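Local structure of collagen adhesin (Staphylococcus aureus, 2F68) at residues Lys32-Met37 and Phe107-Val112; Asp188-Gly193 and Phe270-Gln275; Ser199-Asn204 and Phe254-Lys259. The protein probably binds collagen on behalf of the bacterium, as an extracellular adhesin thought to wrap its domains around the collagen triple helix. One frame throughout, in Å; residues are numbered along the deposited sequence.

Overall arrangement
From the N terminus, the chain first closes a loop at contact 1, where 107-112 returns antiparallel to 32-37 within the immunoglobulin-like domain. Contact 1 closes before contact 2 opens, so the two are in series; its centre lies about 28 Å from that of contact 2 and about 31 Å from that of contact 3. In the collagen-binding domain, 270-275 returns to 188-193 and closes contact 2, and contact 3, 199-204 with 254-259, is nested inside that loop. Contacts 2 and 3 belong to two different sheets that touch through Tyr258, whose hydroxyl lies by Asp188 and Asn272 and whose ring atom CE1 packs on Ile190. After contact 2, strand 300-307 returns to pair with strand 104-116 of contact 1, tying the two domains together.

Contact 1 (Lys32-Met37 and Phe107-Val112); sequences KTTVKM and FAEFEV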
ATOM      1  N   LYS A  32       3.042  -7.874   3.910  1.00 25.16           N
ATOM      2  CA  LYS A  32       1.700  -7.677   4.456  1.00 26.70           C
ATOM      3  C   LYS A  32       1.292  -8.819   5.382  1.00 25.99           C
ATOM      4  O   LYS A  32       1.572  -9.988   5.103  1.00 24.39           O
ATOM      5  CB  LYS A  32       0.673  -7.536   3.327  1.00 26.84           C
ATOM      6  CG  LYS A  32       0.834  -6.286   2.473  1.00 29.63           C
ATOM      7  CD  LYS A  32      -0.196  -6.252   1.356  1.00 31.48           C
ATOM      8  CE  LYS A  32      -0.004  -5.040   0.460  1.00 37.90           C
ATOM      9  NZ  LYS A  32      -1.008  -4.997  -0.638  1.00 38.43           N
ATOM     10  N   THR A  33       0.630  -8.467   6.482  1.00 25.37           N
ATOM     11  CA  THR A  33       0.097  -9.451   7.429  1.00 23.74           C
ATOM     12  C   THR A  33      -1.223  -8.975   8.046  1.00 23.11           C
ATOM     13  O   THR A  33      -1.453  -7.772   8.193  1.00 23.26           O
ATOM     14  CB  THR A  33       1.133  -9.836   8.526  1.00 24.00           C
ATOM     15  OG1 THR A  33       0.570 -10.824   9.397  1.00 25.39           O
ATOM     16  CG2 THR A  33       1.571  -8.620   9.344  1.00 24.44           C
ATOM     17  N   THR A  34      -2.083  -9.929   8.399  1.00 22.58           N
ATOM     18  CA  THR A  34      -3.436  -9.625   8.866  1.00 22.77           C
ATOM     19  C   THR A  34      -3.556  -9.720  10.389  1.00 21.91           C
ATOM     20  O   THR A  34      -3.163 -10.721  10.991  1.00 22.57           O
ATOM     21  CB  THR A  34      -4.484 -10.551   8.201  1.00 23.22           C
ATOM     22  OG1 THR A  34      -4.137 -10.765   6.825  1.00 24.56           O
ATOM     23  CG2 THR A  34      -5.872  -9.936   8.276  1.00 24.03           C
ATOM     24  N   VAL A  35      -4.107  -8.669  10.995  1.00 21.07           N
ATOM     25  CA  VAL A  35      -4.319  -8.605  12.442  1.00 21.15           C
ATOM     26  C   VAL A  35      -5.805  -8.779  12.761  1.00 20.63           C
ATOM     27  O   VAL A  35      -6.656  -8.117  12.163  1.00 21.75           O
ATOM     28  CB  VAL A  35      -3.815  -7.260  13.036  1.00 21.16           C
ATOM     29  CG1 VAL A  35      -3.913  -7.263  14.561  1.00 21.76           C
ATOM     30  CG2 VAL A  35      -2.384  -6.978  12.603  1.00 20.22           C
ATOM     31  N   LYS A  36      -6.106  -9.673  13.702  1.00 21.24           N
ATOM     32  CA  LYS A  36      -7.482  -9.917  14.130  1.00 21.40           C
ATOM     33  C   LYS A  36      -7.647  -9.685  15.631  1.00 21.30           C
ATOM     34  O   LYS A  36      -6.905 -10.242  16.442  1.00 19.56           O
ATOM     35  CB  LYS A  36      -7.925 -11.333  13.748  1.00 21.09           C
ATOM     36  CG  LYS A  36      -9.429 -11.561  13.827  1.00 22.92           C
ATOM     37  CD  LYS A  36      -9.800 -12.970  13.397  1.00 23.63           C
ATOM     38  CE  LYS A  36     -11.303 -13.187  13.459  1.00 30.91           C
ATOM     39  NZ  LYS A  36     -11.685 -14.562  13.035  1.00 30.59           N
ATOM     40  N   MET A  37      -8.629  -8.856  15.984  1.00 20.46           N
ATOM     41  CA  MET A  37      -8.930  -8.531  17.376  1.00 20.88           C
ATOM     42  C   MET A  37     -10.382  -8.895  17.684  1.00 20.44           C
ATOM     43  O   MET A  37     -11.297  -8.418  17.012  1.00 19.62           O
ATOM     44  CB  MET A  37      -8.678  -7.040  17.635  1.00 19.88           C
ATOM     45  CG  MET A  37      -8.786  -6.595  19.097  1.00 19.92           C
ATOM     46  SD  MET A  37     -10.474  -6.430  19.729  1.00 21.44           S
ATOM     47  CE  MET A  37     -11.199  -5.292  18.545  1.00 15.04           C
ATOM     48  N   PHE A 107     -15.562  -8.864  16.248  1.00 20.32           N
ATOM     49  CA  PHE A 107     -14.162  -8.923  15.822  1.00 21.33           C
ATOM     50  C   PHE A 107     -13.771  -7.780  14.881  1.00 21.56           C
ATOM     51  O   PHE A 107     -14.633  -7.096  14.322  1.00 21.42           O
ATOM     52  CB  PHE A 107     -13.839 -10.286  15.186  1.00 21.48           C
ATOM     53  CG  PHE A 107     -14.455 -10.496  13.826  1.00 21.55           C
ATOM     54  CD1 PHE A 107     -13.732 -10.218  12.668  1.00 24.48           C
ATOM     55  CD2 PHE A 107     -15.753 -10.986  13.702  1.00 25.35           C
ATOM     56  CE1 PHE A 107     -14.294 -10.413  11.409  1.00 26.15           C
ATOM     57  CE2 PHE A 107     -16.324 -11.185  12.446  1.00 27.26           C
ATOM     58  CZ  PHE A 107     -15.592 -10.898  11.298  1.00 26.98           C
ATOM     59  N   ALA A 108     -12.463  -7.588  14.715  1.00 20.83           N
ATOM     60  CA  ALA A 108     -11.916  -6.586  13.805  1.00 21.29           C
ATOM     61  C   ALA A 108     -10.700  -7.143  13.069  1.00 21.14           C
ATOM     62  O   ALA A 108      -9.632  -7.327  13.662  1.00 20.66           O
ATOM     63  CB  ALA A 108     -11.552  -5.319  14.562  1.00 22.45           C
ATOM     64  N   GLU A 109     -10.874  -7.413  11.778  1.00 20.94           N
ATOM     65  CA  GLU A 109      -9.817  -7.986  10.950  1.00 21.12           C
ATOM     66  C   GLU A 109      -9.322  -6.965   9.926  1.00 21.86           C
ATOM     67  O   GLU A 109     -10.109  -6.431   9.143  1.00 22.39           O
ATOM     68  CB  GLU A 109     -10.318  -9.256  10.255  1.00 20.55           C
ATOM     69  CG  GLU A 109      -9.216 -10.210   9.814  1.00 22.72           C
ATOM     70  CD  GLU A 109      -9.750 -11.506   9.223  1.00 28.50           C
ATOM     71  OE1 GLU A 109     -10.713 -11.457   8.427  1.00 30.18           O
ATOM     72  OE2 GLU A 109      -9.195 -12.577   9.548  1.00 30.65           O
ATOM     73  N   PHE A 110      -8.017  -6.699   9.945  1.00 22.40           N
ATOM     74  CA  PHE A 110      -7.401  -5.711   9.055  1.00 21.12           C
ATOM     75  C   PHE A 110      -5.949  -6.058   8.721  1.00 22.75           C
ATOM     76  O   PHE A 110      -5.281  -6.764   9.478  1.00 22.48           O
ATOM     77  CB  PHE A 110      -7.495  -4.297   9.653  1.00 21.63           C
ATOM     78  CG  PHE A 110      -6.926  -4.178  11.045  1.00 19.68           C
ATOM     79  CD1 PHE A 110      -5.583  -3.865  11.239  1.00 21.80           C
ATOM     80  CD2 PHE A 110      -7.738  -4.365  12.161  1.00 20.56           C
ATOM     81  CE1 PHE A 110      -5.055  -3.753  12.523  1.00 20.63           C
ATOM     82  CE2 PHE A 110      -7.219  -4.254  13.449  1.00 19.99           C
ATOM     83  CZ  PHE A 110      -5.875  -3.947  13.629  1.00 19.30           C
ATOM     84  N   GLU A 111      -5.471  -5.551   7.586  1.00 23.20           N
ATOM     85  CA  GLU A 111      -4.108  -5.816   7.120  1.00 23.35           C
ATOM     86  C   GLU A 111      -3.147  -4.681   7.466  1.00 21.73           C
ATOM     87  O   GLU A 111      -3.515  -3.505   7.409  1.00 21.07           O
ATOM     88  CB  GLU A 111      -4.095  -6.069   5.609  1.00 23.33           C
ATOM     89  CG  GLU A 111      -4.801  -7.352   5.177  1.00 25.94           C
ATOM     90  CD  GLU A 111      -4.771  -7.574   3.672  1.00 26.64           C
ATOM     91  OE1 GLU A 111      -4.881  -8.743   3.246  1.00 32.21           O
ATOM     92  OE2 GLU A 111      -4.641  -6.589   2.913  1.00 29.75           O
ATOM     93  N   VAL A 112      -1.918  -5.047   7.828  1.00 21.87           N
ATOM     94  CA  VAL A 112      -0.864  -4.079   8.151  1.00 21.26           C
ATOM     95  C   VAL A 112       0.427  -4.377   7.381  1.00 22.45           C
ATOM     96  O   VAL A 112       0.609  -5.484   6.867  1.00 22.26           O
ATOM     97  CB  VAL A 112      -0.564  -4.015   9.680  1.00 21.06           C
ATOM     98  CG1 VAL A 112      -1.786  -3.549  10.466  1.00 19.05           C
ATOM     99  CG2 VAL A 112      -0.059  -5.357  10.205  1.00 19.46           C
TER
HETATM  100  O   HOH W   1      -6.548 -10.288   4.778  1.00 30.85           O
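Phe110 O takes the amide of Val35, with Val35 N 2.7 Å from Phe110 O, while Thr34 adds a CA-H...O contact to the same oxygen. Phe110 N donates back to Val35 O, and the pairs Thr33-Val112 and Met37-Ala108 repeat this pair of hydrogen bonds on either side. On the face carrying Val35 and Phe110, the aromatic CG sits between its own backbone N and carbonyl carbon (chi1 55°). The ring lies side by side with Val35, whose CB is over one ring face, 4.2 Å from the centroid of Phe110, as a CH-pi contact. Val35 CG2 meets Val112 CG2 at 3.7 Å, and Met37 CE ends 4.0 Å from Ala108 CB. Val54 of strand 50-54 and Ile92 of strand 89-94 pack against this apolar layer; Thr33 is its polar exception, with OG1 bonded to Pro24 O. The other face is polar: a water bridges Thr34 OG1 and Glu111 OE1, donating to the latter at 2.7 Å, and Glu111 OE2 accepts from Asn299 N. Thr34 CG2 packs on Glu109 CG at 3.7 Å, and Lys36 CE nears the Phe107 ring obliquely. Strand 31-40, between 17-27 and 104-116, with 300-307 bonded to the other edge of 107-112, has the two-sided character, largely apolar inward and polar outward, of an immunoglobulin-type beta sandwich.

Contact 2 (Asp188-Gly193 and Phe270-Gln275); sequences DQIQGG and FVNNSQ
The amides of Gln189 and Gln275 lie nearly coplanar, their planes 6° apart, and pair reciprocally, each NE2 donating to the other's OE1. Gln189 NE2 reaches Gln275 OE1 at 2.9 Å on an in-plane lone pair; both bonds are bent. Each chain turns at chi2 (87° in Gln189), which carries CD back toward its partner. At the edge of the Phe270 ring, near its plane, Gly193 O stands 3.3 Å from Phe270 CE1. Asp188 and Asn272 cross at about a right angle, carboxylate and amide planes 45° apart. Asn272 ND2 donates almost straight to the syn side of Asp188 OD1 at 2.8 Å, within its own amide plane but somewhat out of the carboxylate plane, and weakly to Gln189 O, while Asn272 OD1 is bonded to Tyr258 OH in the facing sheet. Between these side chains the backbones of Gln189 and Asn273 exchange two bonds, Gln189 N to Asn273 O being 2.6 Å. Beyond Ile190 the pairing thins: Gln191 N keeps a 3.3 Å bond to Val271 O, then a water joins Gly192 O to Val271 N. Such an antiparallel pair, with a buried polar cluster at the facing sheet, belongs to the beta sandwich of the collagen-binding domain.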
ATOM      1  N   ASP A 188       3.039   1.259 -22.052  1.00 20.79           N
ATOM      2  CA  ASP A 188       2.326   0.895 -20.829  1.00 20.86           C
ATOM      3  C   ASP A 188       0.810   0.956 -21.015  1.00 20.12           C
ATOM      4  O   ASP A 188       0.291   1.861 -21.671  1.00 19.84           O
ATOM      5  CB  ASP A 188       2.763   1.802 -19.673  1.00 21.27           C
ATOM      6  CG  ASP A 188       2.248   1.329 -18.324  1.00 24.34           C
ATOM      7  OD1 ASP A 188       1.052   1.539 -18.027  1.00 18.82           O
ATOM      8  OD2 ASP A 188       3.048   0.763 -17.551  1.00 25.87           O
ATOM      9  N   GLN A 189       0.116  -0.020 -20.434  1.00 20.43           N
ATOM     10  CA  GLN A 189      -1.345  -0.077 -20.452  1.00 21.05           C
ATOM     11  C   GLN A 189      -1.873  -0.330 -19.041  1.00 20.62           C
ATOM     12  O   GLN A 189      -1.549  -1.348 -18.423  1.00 21.05           O
ATOM     13  CB  GLN A 189      -1.852  -1.173 -21.399  1.00 21.63           C
ATOM     14  CG  GLN A 189      -1.393  -1.053 -22.852  1.00 21.31           C
ATOM     15  CD  GLN A 189      -0.055  -1.726 -23.115  1.00 18.60           C
ATOM     16  OE1 GLN A 189       0.272  -2.749 -22.510  1.00 20.23           O
ATOM     17  NE2 GLN A 189       0.722  -1.156 -24.028  1.00 18.61           N
ATOM     18  N   ILE A 190      -2.678   0.602 -18.539  1.00 21.84           N
ATOM     19  CA  ILE A 190      -3.279   0.474 -17.212  1.00 22.38           C
ATOM     20  C   ILE A 190      -4.660  -0.168 -17.337  1.00 24.07           C
ATOM     21  O   ILE A 190      -5.526   0.338 -18.054  1.00 24.73           O
ATOM     22  CB  ILE A 190      -3.371   1.840 -16.481  1.00 22.01           C
ATOM     23  CG1 ILE A 190      -2.042   2.598 -16.583  1.00 21.82           C
ATOM     24  CG2 ILE A 190      -3.766   1.640 -15.019  1.00 21.19           C
ATOM     25  CD1 ILE A 190      -2.161   4.102 -16.414  1.00 22.73           C
ATOM     26  N   GLN A 191      -4.850  -1.285 -16.638  1.00 24.38           N
ATOM     27  CA  GLN A 191      -6.079  -2.078 -16.743  1.00 25.95           C
ATOM     28  C   GLN A 191      -7.256  -1.447 -15.993  1.00 25.73           C
ATOM     29  O   GLN A 191      -7.102  -0.423 -15.323  1.00 23.51           O
ATOM     30  CB  GLN A 191      -5.838  -3.520 -16.271  1.00 25.21           C
ATOM     31  CG  GLN A 191      -4.693  -4.248 -16.984  1.00 25.96           C
ATOM     32  CD  GLN A 191      -4.875  -4.334 -18.493  1.00 28.19           C
ATOM     33  OE1 GLN A 191      -4.011  -3.902 -19.258  1.00 25.60           O
ATOM     34  NE2 GLN A 191      -6.002  -4.891 -18.929  1.00 23.93           N
ATOM     35  N   GLY A 192      -8.427  -2.071 -16.116  1.00 27.44           N
ATOM     36  CA  GLY A 192      -9.666  -1.558 -15.528  1.00 28.62           C
ATOM     37  C   GLY A 192      -9.711  -1.575 -14.010  1.00 29.11           C
ATOM     38  O   GLY A 192      -8.941  -2.285 -13.360  1.00 28.82           O
ATOM     39  N   GLY A 193     -10.626  -0.783 -13.454  1.00 28.99           N
ATOM     40  CA  GLY A 193     -10.789  -0.665 -12.006  1.00 28.88           C
ATOM     41  C   GLY A 193     -10.012   0.492 -11.403  1.00 28.45           C
ATOM     42  O   GLY A 193     -10.058   0.712 -10.191  1.00 29.61           O
ATOM     43  N   PHE A 270      -5.290  -5.056  -8.868  1.00 26.12           N
ATOM     44  CA  PHE A 270      -5.077  -3.944  -9.791  1.00 24.89           C
ATOM     45  C   PHE A 270      -3.841  -4.215 -10.644  1.00 23.86           C
ATOM     46  O   PHE A 270      -2.720  -4.280 -10.133  1.00 22.80           O
ATOM     47  CB  PHE A 270      -4.952  -2.618  -9.034  1.00 24.58           C
ATOM     48  CG  PHE A 270      -6.180  -2.255  -8.245  1.00 24.97           C
ATOM     49  CD1 PHE A 270      -7.270  -1.650  -8.866  1.00 25.04           C
ATOM     50  CD2 PHE A 270      -6.251  -2.524  -6.882  1.00 25.44           C
ATOM     51  CE1 PHE A 270      -8.410  -1.318  -8.141  1.00 26.76           C
ATOM     52  CE2 PHE A 270      -7.387  -2.194  -6.148  1.00 28.96           C
ATOM     53  CZ  PHE A 270      -8.469  -1.592  -6.779  1.00 27.31           C
ATOM     54  N   VAL A 271      -4.065  -4.380 -11.945  1.00 22.60           N
ATOM     55  CA  VAL A 271      -3.020  -4.815 -12.871  1.00 21.56           C
ATOM     56  C   VAL A 271      -2.540  -3.670 -13.761  1.00 21.04           C
ATOM     57  O   VAL A 271      -3.329  -2.828 -14.194  1.00 21.18           O
ATOM     58  CB  VAL A 271      -3.504  -5.996 -13.762  1.00 21.44           C
ATOM     59  CG1 VAL A 271      -2.324  -6.686 -14.443  1.00 21.83           C
ATOM     60  CG2 VAL A 271      -4.299  -7.010 -12.945  1.00 23.57           C
ATOM     61  N   ASN A 272      -1.235  -3.649 -14.017  1.00 20.90           N
ATOM     62  CA  ASN A 272      -0.631  -2.734 -14.976  1.00 20.01           C
ATOM     63  C   ASN A 272       0.302  -3.511 -15.902  1.00 20.24           C
ATOM     64  O   ASN A 272       1.130  -4.300 -15.441  1.00 20.13           O
ATOM     65  CB  ASN A 272       0.115  -1.608 -14.250  1.00 20.53           C
ATOM     66  CG  ASN A 272       0.667  -0.549 -15.196  1.00 20.93           C
ATOM     67  OD1 ASN A 272       1.727   0.022 -14.944  1.00 27.60           O
ATOM     68  ND2 ASN A 272      -0.053  -0.275 -16.278  1.00 19.56           N
ATOM     69  N   ASN A 273       0.146  -3.299 -17.207  1.00 19.14           N
ATOM     70  CA  ASN A 273       0.916  -4.028 -18.213  1.00 19.63           C
ATOM     71  C   ASN A 273       1.810  -3.111 -19.043  1.00 19.03           C
ATOM     72  O   ASN A 273       1.442  -1.972 -19.327  1.00 18.06           O
ATOM     73  CB  ASN A 273      -0.020  -4.820 -19.133  1.00 19.59           C
ATOM     74  CG  ASN A 273      -0.846  -5.858 -18.384  1.00 22.93           C
ATOM     75  OD1 ASN A 273      -0.400  -6.433 -17.390  1.00 24.18           O
ATOM     76  ND2 ASN A 273      -2.058  -6.106 -18.869  1.00 24.35           N
ATOM     77  N   SER A 274       2.983  -3.616 -19.424  1.00 18.69           N
ATOM     78  CA  SER A 274       3.934  -2.847 -20.231  1.00 18.34           C
ATOM     79  C   SER A 274       4.803  -3.726 -21.130  1.00 17.91           C
ATOM     80  O   SER A 274       5.173  -4.843 -20.758  1.00 18.21           O
ATOM     81  CB  SER A 274       4.818  -1.970 -19.338  1.00 17.80           C
ATOM     82  OG  SER A 274       5.622  -2.756 -18.477  1.00 18.55           O
ATOM     83  N   GLN A 275       5.123  -3.203 -22.312  1.00 20.30           N
ATOM     84  CA  GLN A 275       6.006  -3.874 -23.267  1.00 18.85           C
ATOM     85  C   GLN A 275       7.235  -3.005 -23.531  1.00 20.74           C
ATOM     86  O   GLN A 275       7.129  -1.779 -23.596  1.00 20.67           O
ATOM     87  CB  GLN A 275       5.274  -4.168 -24.580  1.00 19.88           C
ATOM     88  CG  GLN A 275       4.086  -5.125 -24.458  1.00 18.59           C
ATOM     89  CD  GLN A 275       2.798  -4.431 -24.038  1.00 21.39           C
ATOM     90  OE1 GLN A 275       2.460  -3.359 -24.541  1.00 21.43           O
ATOM     91  NE2 GLN A 275       2.070  -5.049 -23.115  1.00 21.16           N
TER
HETATM   92  O   HOH W   2      -1.926  -5.115 -21.995  1.00 26.60           O
HETATM   93  O   HOH W   3      -6.658  -3.778 -12.875  1.00 22.33           O

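Contact 3 (Ser199-Asn204 and Phe254-Lys259); sequences STLNIN and FSINYK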
ATOM      1  N   SER A 199      -1.501  14.432 -12.997  1.00 30.65           N
ATOM      2  CA  SER A 199      -0.774  15.399 -12.172  1.00 30.78           C
ATOM      3  C   SER A 199       0.247  14.753 -11.232  1.00 30.36           C
ATOM      4  O   SER A 199       1.155  15.428 -10.737  1.00 29.92           O
ATOM      5  CB  SER A 199      -1.758  16.259 -11.371  1.00 32.49           C
ATOM      6  OG  SER A 199      -2.563  15.461 -10.522  1.00 34.09           O
ATOM      7  N   THR A 200       0.096  13.452 -10.994  1.00 28.84           N
ATOM      8  CA  THR A 200       0.976  12.714 -10.085  1.00 28.80           C
ATOM      9  C   THR A 200       2.023  11.878 -10.830  1.00 29.46           C
ATOM     10  O   THR A 200       2.460  10.836 -10.336  1.00 28.94           O
ATOM     11  CB  THR A 200       0.167  11.798  -9.132  1.00 27.98           C
ATOM     12  OG1 THR A 200      -0.663  10.915  -9.899  1.00 26.77           O
ATOM     13  CG2 THR A 200      -0.703  12.624  -8.191  1.00 27.37           C
ATOM     14  N   LEU A 201       2.429  12.350 -12.008  1.00 29.48           N
ATOM     15  CA  LEU A 201       3.373  11.627 -12.862  1.00 29.75           C
ATOM     16  C   LEU A 201       4.786  11.610 -12.266  1.00 31.26           C
ATOM     17  O   LEU A 201       5.149  10.665 -11.572  1.00 35.04           O
ATOM     18  CB  LEU A 201       3.369  12.210 -14.287  1.00 30.61           C
ATOM     19  CG  LEU A 201       3.712  11.347 -15.516  1.00 30.34           C
ATOM     20  CD1 LEU A 201       5.204  11.021 -15.618  1.00 27.33           C
ATOM     21  CD2 LEU A 201       2.868  10.072 -15.589  1.00 29.62           C
ATOM     22  N   ASN A 202       5.559  12.664 -12.532  1.00 28.83           N
ATOM     23  CA  ASN A 202       6.967  12.808 -12.104  1.00 27.32           C
ATOM     24  C   ASN A 202       7.973  11.760 -12.616  1.00 24.89           C
ATOM     25  O   ASN A 202       7.712  10.555 -12.581  1.00 24.57           O
ATOM     26  CB  ASN A 202       7.107  13.063 -10.582  1.00 27.31           C
ATOM     27  CG  ASN A 202       6.969  11.800  -9.738  1.00 29.96           C
ATOM     28  OD1 ASN A 202       5.976  11.622  -9.031  1.00 30.10           O
ATOM     29  ND2 ASN A 202       7.972  10.929  -9.793  1.00 29.63           N
ATOM     30  N   ILE A 203       9.120  12.243 -13.090  1.00 23.80           N
ATOM     31  CA  ILE A 203      10.186  11.384 -13.612  1.00 23.14           C
ATOM     32  C   ILE A 203      11.503  11.672 -12.887  1.00 23.60           C
ATOM     33  O   ILE A 203      11.910  12.831 -12.763  1.00 23.74           O
ATOM     34  CB  ILE A 203      10.397  11.563 -15.151  1.00 22.73           C
ATOM     35  CG1 ILE A 203       9.069  11.526 -15.918  1.00 22.11           C
ATOM     36  CG2 ILE A 203      11.346  10.502 -15.701  1.00 20.29           C
ATOM     37  CD1 ILE A 203       8.489  12.897 -16.230  1.00 22.60           C
ATOM     38  N   ASN A 204      12.155  10.616 -12.408  1.00 24.30           N
ATOM     39  CA  ASN A 204      13.463  10.735 -11.766  1.00 25.04           C
ATOM     40  C   ASN A 204      14.579  10.194 -12.656  1.00 25.79           C
ATOM     41  O   ASN A 204      14.599   9.006 -12.991  1.00 24.47           O
ATOM     42  CB  ASN A 204      13.472  10.029 -10.405  1.00 25.00           C
ATOM     43  CG  ASN A 204      14.725  10.331  -9.592  1.00 26.88           C
ATOM     44  OD1 ASN A 204      15.197  11.469  -9.548  1.00 27.69           O
ATOM     45  ND2 ASN A 204      15.261   9.308  -8.936  1.00 28.27           N
ATOM     46  N   PHE A 254      16.057   5.943 -15.783  1.00 23.06           N
ATOM     47  CA  PHE A 254      14.775   6.644 -15.835  1.00 23.19           C
ATOM     48  C   PHE A 254      13.721   5.953 -14.974  1.00 23.36           C
ATOM     49  O   PHE A 254      13.301   4.832 -15.268  1.00 25.27           O
ATOM     50  CB  PHE A 254      14.284   6.767 -17.283  1.00 22.41           C
ATOM     51  CG  PHE A 254      15.198   7.565 -18.175  1.00 22.67           C
ATOM     52  CD1 PHE A 254      16.195   6.935 -18.915  1.00 21.58           C
ATOM     53  CD2 PHE A 254      15.058   8.946 -18.279  1.00 23.24           C
ATOM     54  CE1 PHE A 254      17.042   7.669 -19.743  1.00 22.55           C
ATOM     55  CE2 PHE A 254      15.900   9.689 -19.105  1.00 24.46           C
ATOM     56  CZ  PHE A 254      16.894   9.048 -19.838  1.00 20.19           C
ATOM     57  N   SER A 255      13.303   6.631 -13.907  1.00 22.53           N
ATOM     58  CA  SER A 255      12.265   6.119 -13.016  1.00 22.64           C
ATOM     59  C   SER A 255      10.982   6.932 -13.171  1.00 23.21           C
ATOM     60  O   SER A 255      10.917   8.094 -12.758  1.00 23.91           O
ATOM     61  CB  SER A 255      12.745   6.129 -11.562  1.00 22.92           C
ATOM     62  OG  SER A 255      11.786   5.537 -10.701  1.00 24.98           O
ATOM     63  N   ILE A 256       9.969   6.316 -13.776  1.00 22.11           N
ATOM     64  CA  ILE A 256       8.690   6.982 -14.021  1.00 22.42           C
ATOM     65  C   ILE A 256       7.615   6.486 -13.053  1.00 21.86           C
ATOM     66  O   ILE A 256       7.127   5.357 -13.162  1.00 22.65           O
ATOM     67  CB  ILE A 256       8.223   6.829 -15.496  1.00 21.83           C
ATOM     68  CG1 ILE A 256       9.298   7.355 -16.456  1.00 23.32           C
ATOM     69  CG2 ILE A 256       6.893   7.554 -15.722  1.00 23.11           C
ATOM     70  CD1 ILE A 256       9.129   6.908 -17.897  1.00 23.52           C
ATOM     71  N   ASN A 257       7.266   7.347 -12.102  1.00 21.07           N
ATOM     72  CA  ASN A 257       6.215   7.073 -11.128  1.00 21.88           C
ATOM     73  C   ASN A 257       4.866   7.588 -11.632  1.00 21.02           C
ATOM     74  O   ASN A 257       4.821   8.393 -12.564  1.00 20.28           O
ATOM     75  CB  ASN A 257       6.580   7.717  -9.780  1.00 22.27           C
ATOM     76  CG  ASN A 257       5.554   7.441  -8.687  1.00 28.04           C
ATOM     77  OD1 ASN A 257       5.035   8.368  -8.065  1.00 31.03           O
ATOM     78  ND2 ASN A 257       5.259   6.167  -8.449  1.00 25.87           N
ATOM     79  N   TYR A 258       3.778   7.090 -11.043  1.00 19.64           N
ATOM     80  CA  TYR A 258       2.433   7.659 -11.216  1.00 20.48           C
ATOM     81  C   TYR A 258       1.392   6.967 -10.338  1.00 21.50           C
ATOM     82  O   TYR A 258       1.492   5.769 -10.064  1.00 21.46           O
ATOM     83  CB  TYR A 258       1.983   7.676 -12.687  1.00 20.42           C
ATOM     84  CG  TYR A 258       1.901   6.324 -13.360  1.00 18.85           C
ATOM     85  CD1 TYR A 258       0.723   5.578 -13.331  1.00 19.06           C
ATOM     86  CD2 TYR A 258       2.995   5.801 -14.048  1.00 19.51           C
ATOM     87  CE1 TYR A 258       0.641   4.341 -13.957  1.00 18.22           C
ATOM     88  CE2 TYR A 258       2.922   4.564 -14.675  1.00 22.21           C
ATOM     89  CZ  TYR A 258       1.743   3.841 -14.626  1.00 20.61           C
ATOM     90  OH  TYR A 258       1.668   2.617 -15.248  1.00 22.64           O
ATOM     91  N   LYS A 259       0.395   7.737  -9.907  1.00 21.06           N
ATOM     92  CA  LYS A 259      -0.677   7.229  -9.053  1.00 22.61           C
ATOM     93  C   LYS A 259      -1.973   7.041  -9.835  1.00 22.55           C
ATOM     94  O   LYS A 259      -2.330   7.871 -10.675  1.00 23.36           O
ATOM     95  CB  LYS A 259      -0.913   8.169  -7.867  1.00 22.85           C
ATOM     96  CG  LYS A 259       0.249   8.256  -6.886  1.00 28.07           C
ATOM     97  CD  LYS A 259      -0.043   9.249  -5.773  1.00 33.55           C
ATOM     98  CE  LYS A 259       1.143   9.387  -4.831  1.00 37.06           C
ATOM     99  NZ  LYS A 259       0.868  10.353  -3.732  1.00 43.36           N
TER
HETATM  100  O   HOH W   4       3.112  10.390  -7.583  1.00 39.43           O
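Asn204 and Ser255 exchange two backbone bonds, the straighter running from Asn204 N to Ser255 O at 2.8 Å. Asn257 N continues the ladder with a longer bond of 3.3 Å to Asn202 O. At Leu201 and Asn202 strand 194-207 is broken (Asn202 phi 61°), and Thr200 instead meets strand 252-262 with its hydroxyl and its carbonyl. Thr200 OG1, set between its backbone N and carbonyl carbon (chi1 56°), accepts a weak bond from Lys259 N and is also bonded to Asp197 O, while Thr200 O receives the CA-H of Tyr258, with Tyr258 CA at 3.3 Å. A water lies 2.9 Å from Thr200 O and 2.8 Å from Asn257 OD1. On the same side Asn202 ND2 rests 3.5 Å from Asn257 CB, the amides crossing with planes 34° apart. The opposite side is apolar. Leu201 divides its methyls, CD1 packing on Ile256 CG2 at 3.9 Å and CD2 on Tyr258 CB. Ile203 CG2 lies beside Ile256 CG1 at 3.8 Å, their side chains pointing the same way. Tyr258 leads away from Leu201 toward the facing sheet, where it packs on Ile240. Strand 252-262 lies between 166-173 and 194-207 in its sheet, an inner strand of the antiparallel beta sandwich in the collagen-binding domain.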